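Local coordinates for protein mevalonate kinase (Staphylococcus aureus, PDB 2X7I) that probably phosphorylates mevalonate at the expense of ATP, an early step in the mevalonate route to isoprenoid precursors, as a member of the GHMP kinase family, at residues A[9-14]-A[104-109]; A[37-42]-A[93-98]; A[54-59]-A[89-94]; A[111-116]-A[126-131]. One frame throughout, in Å; residues are numbered along the deposited sequence.

Interaction 1: residues A[9-14]-A[104-109]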
loop_
_atom_site.group_PDB
_atom_site.type_symbol
_atom_site.label_atom_id
_atom_site.label_comp_id
_atom_site.label_asym_id
_atom_site.label_seq_id
_atom_site.Cartn_x
_atom_site.Cartn_y
_atom_site.Cartn_z
ATOM N N GLY A 9 -14.347 10.570 -4.094
ATOM C CA GLY A 9 -12.887 10.555 -3.985
ATOM C C GLY A 9 -12.271 9.189 -4.219
ATOM O O GLY A 9 -12.889 8.161 -3.956
ATOM N N GLU A 10 -11.041 9.186 -4.716
ATOM C CA GLU A 10 -10.293 7.959 -4.969
ATOM C C GLU A 10 -8.899 8.053 -4.395
ATOM O O GLU A 10 -8.342 9.147 -4.254
ATOM C CB GLU A 10 -10.143 7.720 -6.466
ATOM C CG GLU A 10 -11.065 6.687 -7.024
ATOM C CD GLU A 10 -11.107 6.729 -8.535
ATOM O OE1 GLU A 10 -10.044 6.922 -9.150
ATOM O OE2 GLU A 10 -12.202 6.587 -9.109
ATOM N N SER A 11 -8.322 6.887 -4.126
ATOM C CA SER A 11 -6.940 6.801 -3.674
ATOM C C SER A 11 -6.267 5.499 -4.094
ATOM O O SER A 11 -6.897 4.440 -4.123
ATOM C CB SER A 11 -6.878 6.914 -2.155
ATOM O OG SER A 11 -5.529 6.998 -1.731
ATOM N N THR A 12 -4.973 5.580 -4.385
ATOM C CA THR A 12 -4.161 4.376 -4.559
ATOM C C THR A 12 -3.711 3.895 -3.190
ATOM O O THR A 12 -3.890 4.591 -2.191
ATOM C CB THR A 12 -2.888 4.613 -5.395
ATOM O OG1 THR A 12 -1.904 5.272 -4.584
ATOM C CG2 THR A 12 -3.188 5.424 -6.636
ATOM N N GLY A 13 -3.122 2.703 -3.155
ATOM C CA GLY A 13 -2.388 2.247 -1.979
ATOM C C GLY A 13 -0.925 2.652 -2.085
ATOM O O GLY A 13 -0.577 3.551 -2.851
ATOM N N LYS A 14 -0.063 1.973 -1.333
ATOM C CA LYS A 14 1.386 2.140 -1.484
ATOM C C LYS A 14 2.134 0.856 -1.125
ATOM O O LYS A 14 1.619 0.015 -0.391
ATOM C CB LYS A 14 1.874 3.328 -0.651
ATOM C CG LYS A 14 2.644 3.006 0.602
ATOM C CD LYS A 14 1.828 2.303 1.678
ATOM C CE LYS A 14 2.758 1.473 2.556
ATOM N NZ LYS A 14 2.117 0.902 3.757
ATOM N N SER A 104 -5.115 1.981 5.475
ATOM C CA SER A 104 -5.583 3.068 6.327
ATOM C C SER A 104 -5.386 4.442 5.670
ATOM O O SER A 104 -6.271 5.287 5.709
ATOM C CB SER A 104 -4.872 3.031 7.671
ATOM O OG SER A 104 -5.288 4.129 8.470
ATOM N N ALA A 105 -4.227 4.657 5.072
ATOM C CA ALA A 105 -3.940 5.925 4.415
ATOM C C ALA A 105 -4.789 6.116 3.151
ATOM O O ALA A 105 -5.256 7.219 2.885
ATOM C CB ALA A 105 -2.463 6.034 4.101
ATOM N N ALA A 106 -4.992 5.044 2.388
ATOM C CA ALA A 106 -5.821 5.095 1.190
ATOM C C ALA A 106 -7.266 5.528 1.505
ATOM O O ALA A 106 -7.788 6.460 0.881
ATOM C CB ALA A 106 -5.817 3.753 0.481
ATOM N N VAL A 107 -7.898 4.845 2.461
ATOM C CA VAL A 107 -9.236 5.202 2.915
ATOM C C VAL A 107 -9.280 6.677 3.327
ATOM O O VAL A 107 -10.205 7.412 2.946
ATOM C CB VAL A 107 -9.708 4.279 4.090
ATOM C CG1 VAL A 107 -10.961 4.815 4.757
ATOM C CG2 VAL A 107 -9.977 2.858 3.579
ATOM N N ALA A 108 -8.266 7.119 4.063
ATOM C CA ALA A 108 -8.241 8.485 4.573
ATOM C C ALA A 108 -8.105 9.516 3.456
ATOM O O ALA A 108 -8.778 10.534 3.480
ATOM C CB ALA A 108 -7.145 8.660 5.599
ATOM N N VAL A 109 -7.231 9.258 2.491
ATOM C CA VAL A 109 -7.061 10.151 1.341
ATOM C C VAL A 109 -8.342 10.195 0.480
ATOM O O VAL A 109 -8.765 11.272 0.054
ATOM C CB VAL A 109 -5.841 9.741 0.491
ATOM C CG1 VAL A 109 -5.773 10.539 -0.822
ATOM C CG2 VAL A 109 -4.554 9.935 1.305
#
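Ser11 meets Ala106 and Val109 where a strand of the N-terminal GHMP kinase sheet lies over the helix that begins within the Gly-Leu-Gly-Ser-Ser motif, part of the loop that in GHMP kinases wraps the ATP phosphates and probably does so here. The segments run nearly antiparallel, at 162°, and their axes come within 7.0 Å, an approach that small residues permit. Ser11 CB sits 3.2 Å from Ala106 O, while Ser11 OG rests 3.5 Å from Val109 CB. Ala106 CB reaches to 3.4 Å from Thr12 O; a single carbon suits so shallow a gap. No hydrogen bond joins the two segments. Instead Ser11 OG, anti to its own backbone N (chi1 -173°), donates to Thr12 O at 2.9 Å, in the carbonyl plane and on a lone pair, which satisfies a buried hydroxyl locally. Thr12, facing away from the helix, likewise donates from OG1 to Gly13 O. Farther out, Ile151 and Val152 of helix 145-153 pack against Ser11 and Val109 respectively. Lys14 NZ forms a salt bridge with Asp147 and a hydrogen bond with Gly100 O. Ser104, at the start of the helix segment, gives its backbone N-H to atom O7 of a bound citrate.

Interaction 2: residues A[37-42]-A[93-98]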
loop_
_atom_site.group_PDB
_atom_site.type_symbol
_atom_site.label_atom_id
_atom_site.label_comp_id
_atom_site.label_asym_id
_atom_site.label_seq_id
_atom_site.Cartn_x
_atom_site.Cartn_y
_atom_site.Cartn_z
ATOM N N GLY A 37 -3.946 -0.909 -6.514
ATOM C CA GLY A 37 -4.869 -0.857 -5.375
ATOM C C GLY A 37 -5.670 0.427 -5.421
ATOM O O GLY A 37 -5.103 1.500 -5.576
ATOM N N LYS A 38 -6.990 0.313 -5.314
ATOM C CA LYS A 38 -7.885 1.465 -5.403
ATOM C C LYS A 38 -8.926 1.436 -4.291
ATOM O O LYS A 38 -9.597 0.430 -4.082
ATOM C CB LYS A 38 -8.589 1.506 -6.760
ATOM C CG LYS A 38 -7.663 1.869 -7.944
ATOM C CD LYS A 38 -7.235 3.363 -7.925
ATOM C CE LYS A 38 -5.810 3.567 -8.433
ATOM N NZ LYS A 38 -5.658 3.304 -9.903
ATOM N N ILE A 39 -9.043 2.555 -3.585
ATOM C CA ILE A 39 -10.127 2.781 -2.657
ATOM C C ILE A 39 -10.966 3.938 -3.192
ATOM O O ILE A 39 -10.420 4.997 -3.504
ATOM C CB ILE A 39 -9.597 3.096 -1.254
ATOM C CG1 ILE A 39 -8.834 1.880 -0.714
ATOM C CG2 ILE A 39 -10.730 3.506 -0.332
ATOM C CD1 ILE A 39 -8.987 1.643 0.783
ATOM N N LYS A 40 -12.279 3.717 -3.307
ATOM C CA LYS A 40 -13.226 4.730 -3.763
ATOM C C LYS A 40 -14.226 5.050 -2.648
ATOM O O LYS A 40 -14.803 4.138 -2.054
ATOM C CB LYS A 40 -14.011 4.223 -4.977
ATOM C CG LYS A 40 -13.166 3.789 -6.173
ATOM C CD LYS A 40 -14.043 3.166 -7.245
ATOM C CE LYS A 40 -13.251 2.832 -8.502
ATOM N NZ LYS A 40 -12.220 1.773 -8.259
ATOM N N VAL A 41 -14.444 6.338 -2.389
ATOM C CA VAL A 41 -15.466 6.776 -1.441
ATOM C C VAL A 41 -16.493 7.671 -2.140
ATOM O O VAL A 41 -16.133 8.585 -2.881
ATOM C CB VAL A 41 -14.846 7.523 -0.221
ATOM C CG1 VAL A 41 -15.945 8.122 0.673
ATOM C CG2 VAL A 41 -13.932 6.581 0.575
ATOM N N LEU A 42 -17.770 7.387 -1.902
ATOM C CA LEU A 42 -18.872 8.213 -2.388
ATOM C C LEU A 42 -19.715 8.676 -1.198
ATOM O O LEU A 42 -20.090 7.870 -0.352
ATOM C CB LEU A 42 -19.735 7.423 -3.376
ATOM C CG LEU A 42 -21.012 8.107 -3.876
ATOM C CD1 LEU A 42 -20.705 9.374 -4.680
ATOM C CD2 LEU A 42 -21.853 7.132 -4.706
ATOM N N THR A 93 -13.183 -1.134 -1.638
ATOM C CA THR A 93 -11.751 -1.408 -1.564
ATOM C C THR A 93 -11.292 -2.688 -2.255
ATOM O O THR A 93 -11.916 -3.747 -2.162
ATOM C CB THR A 93 -11.207 -1.421 -0.115
ATOM O OG1 THR A 93 -9.840 -1.850 -0.144
ATOM C CG2 THR A 93 -12.004 -2.354 0.794
ATOM N N ASN A 94 -10.137 -2.545 -2.889
ATOM C CA ASN A 94 -9.417 -3.586 -3.593
ATOM C C ASN A 94 -8.324 -4.234 -2.719
ATOM O O ASN A 94 -7.683 -5.212 -3.125
ATOM C CB ASN A 94 -8.723 -2.911 -4.785
ATOM C CG ASN A 94 -8.266 -3.885 -5.815
ATOM O OD1 ASN A 94 -8.632 -5.061 -5.769
ATOM N ND2 ASN A 94 -7.466 -3.415 -6.764
ATOM N N LEU A 95 -8.116 -3.661 -1.532
ATOM C CA LEU A 95 -6.925 -3.899 -0.713
ATOM C C LEU A 95 -7.223 -4.727 0.525
ATOM O O LEU A 95 -8.215 -4.493 1.199
ATOM C CB LEU A 95 -6.331 -2.564 -0.272
ATOM C CG LEU A 95 -5.840 -1.674 -1.409
ATOM C CD1 LEU A 95 -5.403 -0.322 -0.875
ATOM C CD2 LEU A 95 -4.716 -2.351 -2.149
ATOM N N PRO A 96 -6.363 -5.710 0.829
ATOM C CA PRO A 96 -6.534 -6.495 2.040
ATOM C C PRO A 96 -6.023 -5.710 3.239
ATOM O O PRO A 96 -5.169 -4.829 3.087
ATOM C CB PRO A 96 -5.648 -7.714 1.784
ATOM C CG PRO A 96 -4.557 -7.196 0.968
ATOM C CD PRO A 96 -5.169 -6.138 0.079
ATOM N N PRO A 97 -6.547 -6.014 4.428
ATOM C CA PRO A 97 -6.054 -5.339 5.603
ATOM C C PRO A 97 -4.705 -5.911 6.086
ATOM O O PRO A 97 -4.447 -7.121 5.941
ATOM C CB PRO A 97 -7.153 -5.606 6.623
ATOM C CG PRO A 97 -7.709 -6.949 6.209
ATOM C CD PRO A 97 -7.577 -7.018 4.741
ATOM N N SER A 98 -3.868 -5.018 6.622
ATOM C CA SER A 98 -2.688 -5.361 7.419
ATOM C C SER A 98 -1.564 -6.052 6.642
ATOM O O SER A 98 -0.770 -6.783 7.234
ATOM C CB SER A 98 -3.093 -6.209 8.637
ATOM O OG SER A 98 -4.061 -5.526 9.416
#
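With CG1 of Ile39 anti to its carbonyl carbon and OG1 of Thr93 anti to its backbone N (chi1 173°), the two side chains run alongside each other from neighbouring strands, and Ile39 CD1 comes 3.7 Å from Thr93 OG1. They form an antiparallel non-hydrogen-bonded pair, CA to CA 4.6 Å, where strand 87-93 ends and the chain leaves the sheet. The departure is an ST turn: Leu95 N donates to Thr93 OG1 at 2.9 Å and 166°, so threonine serves both as a beta-branched strand residue and as the acceptor that closes the turn. Across the gap Asn94 N reaches Lys38 O at 3.3 Å, a rather bent bond of 143° with the donor tilted from the carbonyl plane. Leu95 then turns back to the sheet, its CD2 lying 3.6 Å from Gly37 CA; glycine, having no side chain, lets the methyl sit this close. Leu95 CD1 meets Ile39 CG1 at 4.1 Å, the leucine lying athwart the isoleucine, and Ile39 also packs on Ala106 and Val107 of helix 103-119. The chemistry implies a join in which one long hydrogen bond between the segments is supplemented by the Thr93 OG1 acceptor and the apolar contacts of Leu95.

Interaction 3: residues A[54-59]-A[89-94]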
loop_
_atom_site.group_PDB
_atom_site.type_symbol
_atom_site.label_atom_id
_atom_site.label_comp_id
_atom_site.label_asym_id
_atom_site.label_seq_id
_atom_site.Cartn_x
_atom_site.Cartn_y
_atom_site.Cartn_z
ATOM N N ILE A 54 -23.791 3.706 6.024
ATOM C CA ILE A 54 -22.404 3.551 5.620
ATOM C C ILE A 54 -22.257 2.122 5.110
ATOM O O ILE A 54 -22.514 1.170 5.838
ATOM C CB ILE A 54 -21.418 3.879 6.774
ATOM C CG1 ILE A 54 -19.968 3.787 6.307
ATOM C CG2 ILE A 54 -21.621 2.963 7.975
ATOM C CD1 ILE A 54 -18.978 4.427 7.320
ATOM N N LYS A 55 -21.884 1.981 3.838
ATOM C CA LYS A 55 -21.744 0.677 3.205
ATOM C C LYS A 55 -20.293 0.444 2.812
ATOM O O LYS A 55 -19.696 1.278 2.156
ATOM C CB LYS A 55 -22.632 0.593 1.973
ATOM C CG LYS A 55 -22.710 -0.810 1.358
ATOM C CD LYS A 55 -23.542 -0.835 0.087
ATOM C CE LYS A 55 -23.795 -2.265 -0.370
ATOM N NZ LYS A 55 -24.751 -2.341 -1.512
ATOM N N SER A 56 -19.725 -0.681 3.240
ATOM C CA SER A 56 -18.356 -1.052 2.875
ATOM C C SER A 56 -18.388 -2.256 1.970
ATOM O O SER A 56 -18.834 -3.317 2.387
ATOM C CB SER A 56 -17.538 -1.393 4.108
ATOM O OG SER A 56 -17.110 -0.223 4.754
ATOM N N ASP A 57 -17.921 -2.078 0.733
ATOM C CA ASP A 57 -17.873 -3.148 -0.259
ATOM C C ASP A 57 -16.445 -3.654 -0.332
ATOM O O ASP A 57 -15.510 -2.869 -0.536
ATOM C CB ASP A 57 -18.273 -2.648 -1.653
ATOM C CG ASP A 57 -19.661 -2.020 -1.702
ATOM O OD1 ASP A 57 -20.547 -2.399 -0.901
ATOM O OD2 ASP A 57 -19.863 -1.147 -2.576
ATOM N N VAL A 58 -16.264 -4.958 -0.167
ATOM C CA VAL A 58 -14.929 -5.543 -0.283
ATOM C C VAL A 58 -14.914 -6.500 -1.463
ATOM O O VAL A 58 -15.748 -7.412 -1.568
ATOM C CB VAL A 58 -14.450 -6.227 1.018
ATOM C CG1 VAL A 58 -14.134 -5.171 2.059
ATOM C CG2 VAL A 58 -15.493 -7.238 1.536
ATOM N N TYR A 59 -13.961 -6.254 -2.360
ATOM C CA TYR A 59 -13.888 -6.959 -3.626
ATOM C C TYR A 59 -12.969 -8.148 -3.464
ATOM O O TYR A 59 -12.008 -8.102 -2.691
ATOM C CB TYR A 59 -13.445 -6.011 -4.751
ATOM C CG TYR A 59 -14.582 -5.117 -5.182
ATOM C CD1 TYR A 59 -15.299 -5.369 -6.348
ATOM C CD2 TYR A 59 -14.983 -4.046 -4.392
ATOM C CE1 TYR A 59 -16.357 -4.556 -6.723
ATOM C CE2 TYR A 59 -16.042 -3.230 -4.766
ATOM C CZ TYR A 59 -16.719 -3.486 -5.923
ATOM O OH TYR A 59 -17.770 -2.671 -6.272
ATOM N N VAL A 89 -23.051 6.812 2.601
ATOM C CA VAL A 89 -21.613 6.737 2.378
ATOM C C VAL A 89 -21.258 5.332 1.908
ATOM O O VAL A 89 -21.664 4.341 2.518
ATOM C CB VAL A 89 -20.827 7.069 3.647
ATOM C CG1 VAL A 89 -19.330 6.962 3.383
ATOM C CG2 VAL A 89 -21.188 8.467 4.139
ATOM N N THR A 90 -20.511 5.266 0.811
ATOM C CA THR A 90 -20.100 4.008 0.194
ATOM C C THR A 90 -18.575 4.018 0.051
ATOM O O THR A 90 -17.993 5.003 -0.401
ATOM C CB THR A 90 -20.768 3.812 -1.185
ATOM O OG1 THR A 90 -22.200 3.858 -1.049
ATOM C CG2 THR A 90 -20.379 2.469 -1.789
ATOM N N ILE A 91 -17.940 2.937 0.494
ATOM C CA ILE A 91 -16.495 2.758 0.407
ATOM C C ILE A 91 -16.286 1.452 -0.341
ATOM O O ILE A 91 -16.876 0.442 0.020
ATOM C CB ILE A 91 -15.830 2.640 1.816
ATOM C CG1 ILE A 91 -16.191 3.832 2.694
ATOM C CG2 ILE A 91 -14.299 2.567 1.709
ATOM C CD1 ILE A 91 -16.719 3.436 4.064
ATOM N N GLN A 92 -15.488 1.481 -1.402
ATOM C CA GLN A 92 -15.124 0.264 -2.123
ATOM C C GLN A 92 -13.623 0.070 -1.997
ATOM O O GLN A 92 -12.874 1.006 -2.212
ATOM C CB GLN A 92 -15.485 0.365 -3.610
ATOM C CG GLN A 92 -16.944 0.648 -3.922
ATOM C CD GLN A 92 -17.166 0.919 -5.400
ATOM O OE1 GLN A 92 -17.161 0.002 -6.218
ATOM N NE2 GLN A 92 -17.345 2.185 -5.749
ATOM N N THR A 93 -13.183 -1.134 -1.638
ATOM C CA THR A 93 -11.751 -1.408 -1.564
ATOM C C THR A 93 -11.292 -2.688 -2.255
ATOM O O THR A 93 -11.916 -3.747 -2.162
ATOM C CB THR A 93 -11.207 -1.421 -0.115
ATOM O OG1 THR A 93 -9.840 -1.850 -0.144
ATOM C CG2 THR A 93 -12.004 -2.354 0.794
ATOM N N ASN A 94 -10.137 -2.545 -2.889
ATOM C CA ASN A 94 -9.417 -3.586 -3.593
ATOM C C ASN A 94 -8.324 -4.234 -2.719
ATOM O O ASN A 94 -7.683 -5.212 -3.125
ATOM C CB ASN A 94 -8.723 -2.911 -4.785
ATOM C CG ASN A 94 -8.266 -3.885 -5.815
ATOM O OD1 ASN A 94 -8.632 -5.061 -5.769
ATOM N ND2 ASN A 94 -7.466 -3.415 -6.764
#
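Ile54 and Ile91 mark the close-packed face of two parallel neighbouring strands, 53-58 and 87-93, the beta strands of a beta-alpha-beta unit whose helix 70-80 covers both side chains. The strands run 13° from parallel, and their backbones are bound by alternating hydrogen bonds from Lys55 N to Val89 O (2.7 Å) through Asp57 N to Ile91 O (2.8 Å, 176°) to Tyr59 N with Thr93 O (3.2 Å), lengthening toward the C-terminal ends of the strands. On the helix-covered face, Ile91 CD1 lies 4.0 Å from Ile54 CG1 and also touches Ser56 OG. Farther along, Val58 CG1 meets Thr93 CG2 at 3.8 Å; mostly beta-branched residues, with Ser56 among them, make up this face.

The other face is more open and polar. Lys55 stretches its extended chain away from the neighbouring strand. Asp57 and Gln92 run together, Asp57 OD2 3.7 Å from Gln92 CG, with carboxylate and amide planes turned 73° apart. Just beyond the strand end Tyr59 meets Gln92 obliquely, and its OH makes a weak hydrogen bond to Gln92 OE1 at 2.7 Å. Here the side chains are polar, as befits a face near solvent. The division implies that the backbone bonds and the isoleucines carry the union, with the tyrosine-glutamine bond a modest addition.

Interaction 4: residues A[111-116]-A[126-131]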
loop_
_atom_site.group_PDB
_atom_site.type_symbol
_atom_site.label_atom_id
_atom_site.label_comp_id
_atom_site.label_asym_id
_atom_site.label_seq_id
_atom_site.Cartn_x
_atom_site.Cartn_y
_atom_site.Cartn_z
ATOM N N PHE A 111 -11.449 9.395 1.520
ATOM C CA PHE A 111 -12.527 9.999 2.289
ATOM C C PHE A 111 -12.431 11.533 2.331
ATOM O O PHE A 111 -13.457 12.227 2.228
ATOM C CB PHE A 111 -12.590 9.446 3.708
ATOM C CG PHE A 111 -13.732 9.988 4.488
ATOM C CD1 PHE A 111 -14.991 9.432 4.364
ATOM C CD2 PHE A 111 -13.571 11.092 5.295
ATOM C CE1 PHE A 111 -16.071 9.961 5.055
ATOM C CE2 PHE A 111 -14.642 11.622 5.984
ATOM C CZ PHE A 111 -15.891 11.059 5.868
ATOM N N VAL A 112 -11.215 12.052 2.494
ATOM C CA VAL A 112 -11.005 13.497 2.554
ATOM C C VAL A 112 -11.309 14.143 1.206
ATOM O O VAL A 112 -11.955 15.174 1.154
ATOM C CB VAL A 112 -9.578 13.869 2.981
ATOM C CG1 VAL A 112 -9.334 15.370 2.750
ATOM C CG2 VAL A 112 -9.347 13.498 4.439
ATOM N N ARG A 113 -10.832 13.533 0.127
ATOM C CA ARG A 113 -11.161 13.969 -1.216
ATOM C C ARG A 113 -12.686 14.030 -1.442
ATOM O O ARG A 113 -13.216 15.062 -1.843
ATOM C CB ARG A 113 -10.501 13.047 -2.243
ATOM C CG ARG A 113 -9.031 13.356 -2.443
ATOM C CD ARG A 113 -8.309 12.313 -3.295
ATOM N NE ARG A 113 -6.975 12.793 -3.660
ATOM C CZ ARG A 113 -5.967 12.035 -4.087
ATOM N NH1 ARG A 113 -6.100 10.719 -4.227
ATOM N NH2 ARG A 113 -4.812 12.606 -4.381
ATOM N N ALA A 114 -13.371 12.919 -1.168
ATOM C CA ALA A 114 -14.823 12.847 -1.257
ATOM C C ALA A 114 -15.498 13.949 -0.445
ATOM O O ALA A 114 -16.480 14.552 -0.898
ATOM C CB ALA A 114 -15.306 11.480 -0.780
ATOM N N SER A 115 -14.968 14.200 0.751
ATOM C CA SER A 115 -15.539 15.182 1.677
ATOM C C SER A 115 -15.496 16.582 1.097
ATOM O O SER A 115 -16.494 17.296 1.124
ATOM C CB SER A 115 -14.785 15.183 3.014
ATOM O OG SER A 115 -14.883 13.923 3.643
ATOM N N TYR A 116 -14.328 16.971 0.592
ATOM C CA TYR A 116 -14.166 18.284 -0.020
ATOM C C TYR A 116 -15.002 18.425 -1.288
ATOM O O TYR A 116 -15.579 19.479 -1.534
ATOM C CB TYR A 116 -12.696 18.570 -0.318
ATOM C CG TYR A 116 -11.977 19.122 0.878
ATOM C CD1 TYR A 116 -11.765 18.331 2.007
ATOM C CD2 TYR A 116 -11.516 20.437 0.898
ATOM C CE1 TYR A 116 -11.118 18.826 3.117
ATOM C CE2 TYR A 116 -10.857 20.946 2.019
ATOM C CZ TYR A 116 -10.662 20.126 3.117
ATOM O OH TYR A 116 -10.024 20.597 4.232
ATOM N N GLU A 126 -1.072 19.955 0.402
ATOM C CA GLU A 126 -0.694 20.031 1.818
ATOM C C GLU A 126 -1.903 19.963 2.755
ATOM O O GLU A 126 -1.797 19.426 3.841
ATOM C CB GLU A 126 0.158 21.267 2.128
ATOM C CG GLU A 126 1.581 20.927 2.605
ATOM C CD GLU A 126 1.613 20.184 3.948
ATOM O OE1 GLU A 126 0.797 20.490 4.846
ATOM O OE2 GLU A 126 2.470 19.296 4.107
ATOM N N GLU A 127 -3.042 20.487 2.317
ATOM C CA GLU A 127 -4.278 20.398 3.086
ATOM C C GLU A 127 -4.752 18.939 3.192
ATOM O O GLU A 127 -5.129 18.467 4.266
ATOM C CB GLU A 127 -5.355 21.274 2.438
ATOM C CG GLU A 127 -6.502 21.638 3.351
ATOM C CD GLU A 127 -7.354 22.800 2.830
ATOM O OE1 GLU A 127 -8.407 23.077 3.475
ATOM O OE2 GLU A 127 -6.981 23.424 1.791
ATOM N N LEU A 128 -4.716 18.236 2.066
ATOM C CA LEU A 128 -5.035 16.819 2.018
ATOM C C LEU A 128 -4.110 16.020 2.924
ATOM O O LEU A 128 -4.564 15.138 3.642
ATOM C CB LEU A 128 -4.926 16.305 0.570
ATOM C CG LEU A 128 -5.191 14.825 0.306
ATOM C CD1 LEU A 128 -6.450 14.349 1.057
ATOM C CD2 LEU A 128 -5.287 14.547 -1.226
ATOM N N ILE A 129 -2.815 16.335 2.869
ATOM C CA ILE A 129 -1.803 15.683 3.693
ATOM C C ILE A 129 -2.154 15.803 5.173
ATOM O O ILE A 129 -2.187 14.801 5.885
ATOM C CB ILE A 129 -0.387 16.307 3.484
ATOM C CG1 ILE A 129 0.152 16.007 2.077
ATOM C CG2 ILE A 129 0.586 15.780 4.532
ATOM C CD1 ILE A 129 0.381 14.542 1.821
ATOM N N GLU A 130 -2.421 17.032 5.614
ATOM C CA GLU A 130 -2.788 17.298 6.996
ATOM C C GLU A 130 -4.077 16.575 7.402
ATOM O O GLU A 130 -4.116 15.917 8.435
ATOM C CB GLU A 130 -2.966 18.800 7.230
ATOM C CG GLU A 130 -1.712 19.644 6.949
ATOM C CD GLU A 130 -0.661 19.514 8.014
ATOM O OE1 GLU A 130 -0.955 18.945 9.080
ATOM O OE2 GLU A 130 0.457 19.997 7.789
ATOM N N LYS A 131 -5.122 16.701 6.593
ATOM C CA LYS A 131 -6.418 16.117 6.921
ATOM C C LYS A 131 -6.400 14.589 6.859
ATOM O O LYS A 131 -7.043 13.930 7.662
ATOM C CB LYS A 131 -7.505 16.664 5.996
ATOM C CG LYS A 131 -7.930 18.094 6.288
ATOM C CD LYS A 131 -9.034 18.156 7.347
ATOM C CE LYS A 131 -9.808 19.480 7.275
ATOM N NZ LYS A 131 -10.578 19.782 8.530
#
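Val112 and Leu128 make the apolar centre of this contact between consecutive helices of the GHMP N-terminal domain. The short axes pass 10.2 Å apart at 121°. Val112 CG1 presses on Leu128 CD1 at 3.5 Å, tighter than usual van der Waals contact, and the same methyl lies 3.9 Å from Lys131 CB. A compact valine lets the leucine branch come in close, while lysine lends its first methylene to the core.

The second kind of contact pairs a charged group with a hydrocarbon. Arg113, extended from CG to NE, passes Leu128 so that Leu128 CD2 lies 3.4 Å from Arg113 NE. Beyond it, Arg113 NH1 donates to Glu10 O of strand 6-16, so the arginine links this helix to the sheet.

A hydrogen bond comes from Tyr116. Its CG stands anti to the carbonyl carbon (chi1 -84°), and the phenol reaches the other helix to donate from OH to Glu127 OE1 at 3.1 Å. The carboxylate is almost perpendicular to the ring, and the hydroxyl approaches OE1 from above the carboxylate plane. Separate from this is a close carbon-oxygen contact at the ring edge, where Lys131 CE comes to 3.2 Å from Tyr116 OH; the lysine ammonium group would probably polarise this methylene. Tyrosine suits the place because its ring can be buried while its hydroxyl meets a charged rim.

Leu128 continues onto Val152 of helix 145-153, whereas Phe111 packs on helix 70-80 and Ala114 on Val41 and Ile43 of strand 29-45, leaving helix 103-119 between the sheet and helix 125-140.

How the interactions relate
Interactions 1, 2 and 3 reach one sheet and follow one another across it. Strand 6-16 joins strand 29-45 through Ser11 N and Ile39 O (2.9 Å), and strand 29-45 joins strand 87-93 through Gln92 N and Lys40 O (2.8 Å). Interactions 2 and 3 share Thr93 and Asn94. Interaction 4 uses the same helix as interaction 1, about two turns farther on, their centres about 10 Å apart; interactions 3 and 4 lie farthest apart, about 18 Å between centres. Segment 93-98 leads up to the glycine-rich motif and 104-109 begins with its last serine. Ser98 N and Ser104 N bind the citrate, probably acquired during crystallisation; since this motif holds nucleotide phosphates in GHMP kinases, its position is consistent with the active-site region.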